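Local atomic coordinates of lambda phage protein with carbohydrate-binding module (Shewanella oneidensis, PDB entry 2A5Z), a protein that is of unknown function but has a jelly-roll fold with a carbohydrate-binding module and binds magnesium, so it may recognise sugars. Residues K114-E119 with F189-D194. Residues are numbered along the deposited sequence; the frame is centred on the assembly and turned at random.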
ATOM      1  N   LYS C 114      13.924  10.700  19.870  1.00 18.06           N
ATOM      2  CA  LYS C 114      15.391  10.829  19.746  1.00 18.51           C
ATOM      3  C   LYS C 114      16.172   9.521  19.918  1.00 18.62           C
ATOM      4  O   LYS C 114      17.168   9.282  19.223  1.00 18.67           O
ATOM      5  CB  LYS C 114      15.945  11.933  20.664  1.00 18.60           C
ATOM      6  CG  LYS C 114      15.746  11.739  22.155  1.00 18.75           C
ATOM      7  CD  LYS C 114      16.266  12.953  22.910  1.00 19.20           C
ATOM      8  CE  LYS C 114      16.215  12.764  24.413  1.00 21.35           C
ATOM      9  NZ  LYS C 114      14.847  13.049  24.947  1.00 25.11           N
ATOM     10  N   GLU C 115      15.708   8.663  20.821  1.00 18.69           N
ATOM     11  CA  GLU C 115      16.384   7.390  21.074  1.00 19.30           C
ATOM     12  C   GLU C 115      16.244   6.367  19.924  1.00 19.00           C
ATOM     13  O   GLU C 115      16.943   5.354  19.904  1.00 18.81           O
ATOM     14  CB  GLU C 115      15.928   6.788  22.414  1.00 19.58           C
ATOM     15  CG  GLU C 115      14.482   6.332  22.436  1.00 21.74           C
ATOM     16  CD  GLU C 115      13.490   7.403  22.913  1.00 24.59           C
ATOM     17  OE1 GLU C 115      12.303   7.033  23.091  1.00 26.54           O
ATOM     18  OE2 GLU C 115      13.876   8.583  23.124  1.00 23.48           O
ATOM     19  N   SER C 116      15.357   6.644  18.969  1.00 18.66           N
ATOM     20  CA  SER C 116      15.194   5.800  17.780  1.00 18.33           C
ATOM     21  C   SER C 116      16.347   5.956  16.782  1.00 18.54           C
ATOM     22  O   SER C 116      16.559   5.082  15.929  1.00 17.71           O
ATOM     23  CB  SER C 116      13.870   6.106  17.073  1.00 18.48           C
ATOM     24  OG  SER C 116      13.902   7.373  16.434  1.00 18.36           O
ATOM     25  N   GLU C 117      17.070   7.077  16.888  1.00 18.48           N
ATOM     26  CA  GLU C 117      18.206   7.394  16.006  1.00 18.41           C
ATOM     27  C   GLU C 117      17.848   7.167  14.539  1.00 18.28           C
ATOM     28  O   GLU C 117      18.591   6.526  13.785  1.00 18.40           O
ATOM     29  CB  GLU C 117      19.447   6.586  16.378  1.00 18.60           C
ATOM     30  CG  GLU C 117      19.905   6.775  17.807  1.00 19.57           C
ATOM     31  CD  GLU C 117      21.207   6.053  18.100  1.00 20.52           C
ATOM     32  OE1 GLU C 117      21.196   5.085  18.888  1.00 21.67           O
ATOM     33  OE2 GLU C 117      22.243   6.451  17.537  1.00 20.42           O
ATOM     34  N   LEU C 118      16.694   7.701  14.156  1.00 18.16           N
ATOM     35  CA  LEU C 118      16.194   7.629  12.793  1.00 18.06           C
ATOM     36  C   LEU C 118      17.246   8.092  11.788  1.00 18.63           C
ATOM     37  O   LEU C 118      17.940   9.099  11.996  1.00 18.58           O
ATOM     38  CB  LEU C 118      14.914   8.469  12.657  1.00 17.87           C
ATOM     39  CG  LEU C 118      14.300   8.675  11.266  1.00 17.95           C
ATOM     40  CD1 LEU C 118      13.593   7.422  10.774  1.00 16.67           C
ATOM     41  CD2 LEU C 118      13.330   9.851  11.257  1.00 17.50           C
ATOM     42  N   GLU C 119      17.353   7.330  10.709  1.00 18.97           N
ATOM     43  CA  GLU C 119      18.197   7.665   9.582  1.00 19.98           C
ATOM     44  C   GLU C 119      17.317   7.792   8.345  1.00 19.38           C
ATOM     45  O   GLU C 119      16.541   6.889   8.033  1.00 19.57           O
ATOM     46  CB  GLU C 119      19.222   6.553   9.384  1.00 20.46           C
ATOM     47  CG  GLU C 119      20.438   6.945   8.610  1.00 23.99           C
ATOM     48  CD  GLU C 119      21.515   5.893   8.705  1.00 28.50           C
ATOM     49  OE1 GLU C 119      21.940   5.568   9.838  1.00 30.09           O
ATOM     50  OE2 GLU C 119      21.923   5.375   7.646  1.00 31.55           O
ATOM     51  N   PHE C 189      20.249  12.066   6.566  1.00 19.00           N
ATOM     52  CA  PHE C 189      19.929  12.816   7.765  1.00 18.66           C
ATOM     53  C   PHE C 189      19.980  11.807   8.927  1.00 18.43           C
ATOM     54  O   PHE C 189      19.410  10.724   8.840  1.00 18.23           O
ATOM     55  CB  PHE C 189      18.548  13.480   7.607  1.00 18.44           C
ATOM     56  CG  PHE C 189      18.025  14.138   8.865  1.00 18.77           C
ATOM     57  CD1 PHE C 189      18.030  15.519   8.992  1.00 18.84           C
ATOM     58  CD2 PHE C 189      17.511  13.368   9.916  1.00 20.13           C
ATOM     59  CE1 PHE C 189      17.539  16.136  10.148  1.00 18.88           C
ATOM     60  CE2 PHE C 189      17.031  13.966  11.079  1.00 19.65           C
ATOM     61  CZ  PHE C 189      17.040  15.350  11.195  1.00 19.64           C
ATOM     62  N   LYS C 190      20.699  12.145   9.994  1.00 18.18           N
ATOM     63  CA  LYS C 190      20.870  11.224  11.122  1.00 17.84           C
ATOM     64  C   LYS C 190      20.436  11.874  12.436  1.00 17.30           C
ATOM     65  O   LYS C 190      20.998  12.882  12.856  1.00 17.81           O
ATOM     66  CB  LYS C 190      22.322  10.718  11.193  1.00 17.99           C
ATOM     67  CG  LYS C 190      22.632   9.719  12.327  1.00 19.31           C
ATOM     68  CD  LYS C 190      21.743   8.481  12.275  1.00 21.53           C
ATOM     69  CE  LYS C 190      22.358   7.330  13.055  1.00 23.71           C
ATOM     70  NZ  LYS C 190      21.302   6.324  13.321  1.00 25.79           N
HETATM   71  N   MSE C 191      19.417  11.293  13.060  1.00 16.54           N
HETATM   72  CA  MSE C 191      18.909  11.733  14.363  1.00 15.20           C
HETATM   73  C   MSE C 191      19.865  11.252  15.446  1.00 16.41           C
HETATM   74  O   MSE C 191      20.195  10.071  15.514  1.00 16.65           O
HETATM   75  CB  MSE C 191      17.504  11.153  14.578  1.00 15.24           C
HETATM   76  CG  MSE C 191      16.794  11.502  15.893  1.00 14.82           C
HETATM   77 SE   MSE C 191      15.090  10.847  15.992  1.00  9.86          SE
HETATM   78  CE  MSE C 191      14.263  11.782  14.704  1.00 12.16           C
ATOM     79  N   LEU C 192      20.318  12.175  16.285  1.00 17.16           N
ATOM     80  CA  LEU C 192      21.248  11.844  17.357  1.00 17.81           C
ATOM     81  C   LEU C 192      20.451  11.642  18.646  1.00 18.14           C
ATOM     82  O   LEU C 192      19.308  12.102  18.751  1.00 18.00           O
ATOM     83  CB  LEU C 192      22.331  12.927  17.492  1.00 17.82           C
ATOM     84  CG  LEU C 192      23.110  13.285  16.209  1.00 18.28           C
ATOM     85  CD1 LEU C 192      24.100  14.427  16.456  1.00 20.34           C
ATOM     86  CD2 LEU C 192      23.851  12.104  15.600  1.00 19.47           C
ATOM     87  N   THR C 193      21.048  10.945  19.610  1.00 18.64           N
ATOM     88  CA  THR C 193      20.347  10.544  20.846  1.00 19.27           C
ATOM     89  C   THR C 193      19.906  11.711  21.747  1.00 19.50           C
ATOM     90  O   THR C 193      19.081  11.518  22.648  1.00 19.65           O
ATOM     91  CB  THR C 193      21.177   9.528  21.696  1.00 19.38           C
ATOM     92  OG1 THR C 193      22.503  10.029  21.900  1.00 19.42           O
ATOM     93  CG2 THR C 193      21.254   8.172  21.007  1.00 20.02           C
ATOM     94  N   ASP C 194      20.468  12.900  21.515  1.00 19.75           N
ATOM     95  CA  ASP C 194      20.061  14.125  22.216  1.00 20.13           C
ATOM     96  C   ASP C 194      19.144  15.027  21.364  1.00 20.27           C
ATOM     97  O   ASP C 194      18.870  16.171  21.732  1.00 20.19           O
ATOM     98  CB  ASP C 194      21.290  14.902  22.697  1.00 20.52           C
ATOM     99  CG  ASP C 194      22.251  15.263  21.558  1.00 21.35           C
ATOM    100  OD1 ASP C 194      21.987  14.907  20.387  1.00 22.74           O
ATOM    101  OD2 ASP C 194      23.289  15.901  21.839  1.00 22.12           O
TER
HETATM  102  O   HOH W   1      22.523   8.645  16.149  1.00 25.65           O
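Lys190 NZ donates to Glu117 O, in the loop before strand 119-125, at 2.8 Å, and Glu119 OE1 adds a long salt bridge to the same amine. That ion pair spans 3.6 Å from Lys190 NZ to Glu119 OE1. The site is the end of an antiparallel pairing in the jelly-roll, where the loop leading into strand 119-125 runs beside the last residues of strand 184-191. Glu119 and Lys190 form a non-hydrogen-bonded pair with both side chains on one face of the sheet. A bend at chi2 (57°) turns Lys190 CD out of the extended path. The amine meets the Glu117 oxygen obliquely, tilted 27° from the carbonyl plane. Its charge is probably moderated further by Glu117 OE2, near but beyond salt-bridge range. One step along, Met191 N donates to Leu118 O at 2.9 Å, nearly straight (171°). Past this bond the backbones stay close, Glu117 CA lying 3.4 Å from Met191 O in a CA-H...O contact, and a water bridges Met191 O and Glu117 OE2, donating to both.

On the buried side selenomethionine Met191 reaches under the 3-10 turn 114-116. Its SE lies 3.8 Å from Lys114 CA and also meets Ser116 OG, which is hydrogen-bonded to Pro113 O; its CE rests against Leu118 CB. Leu118 also packs on Phe251 and Ala253 of strand 245-254. At the open end, Thr193 runs alongside Glu117 in the same direction, its CG2 3.6 Å from Glu117 CD, while the Lys114 aliphatic chain passes over Thr193 O, CD coming within 3.2 Å of that oxygen.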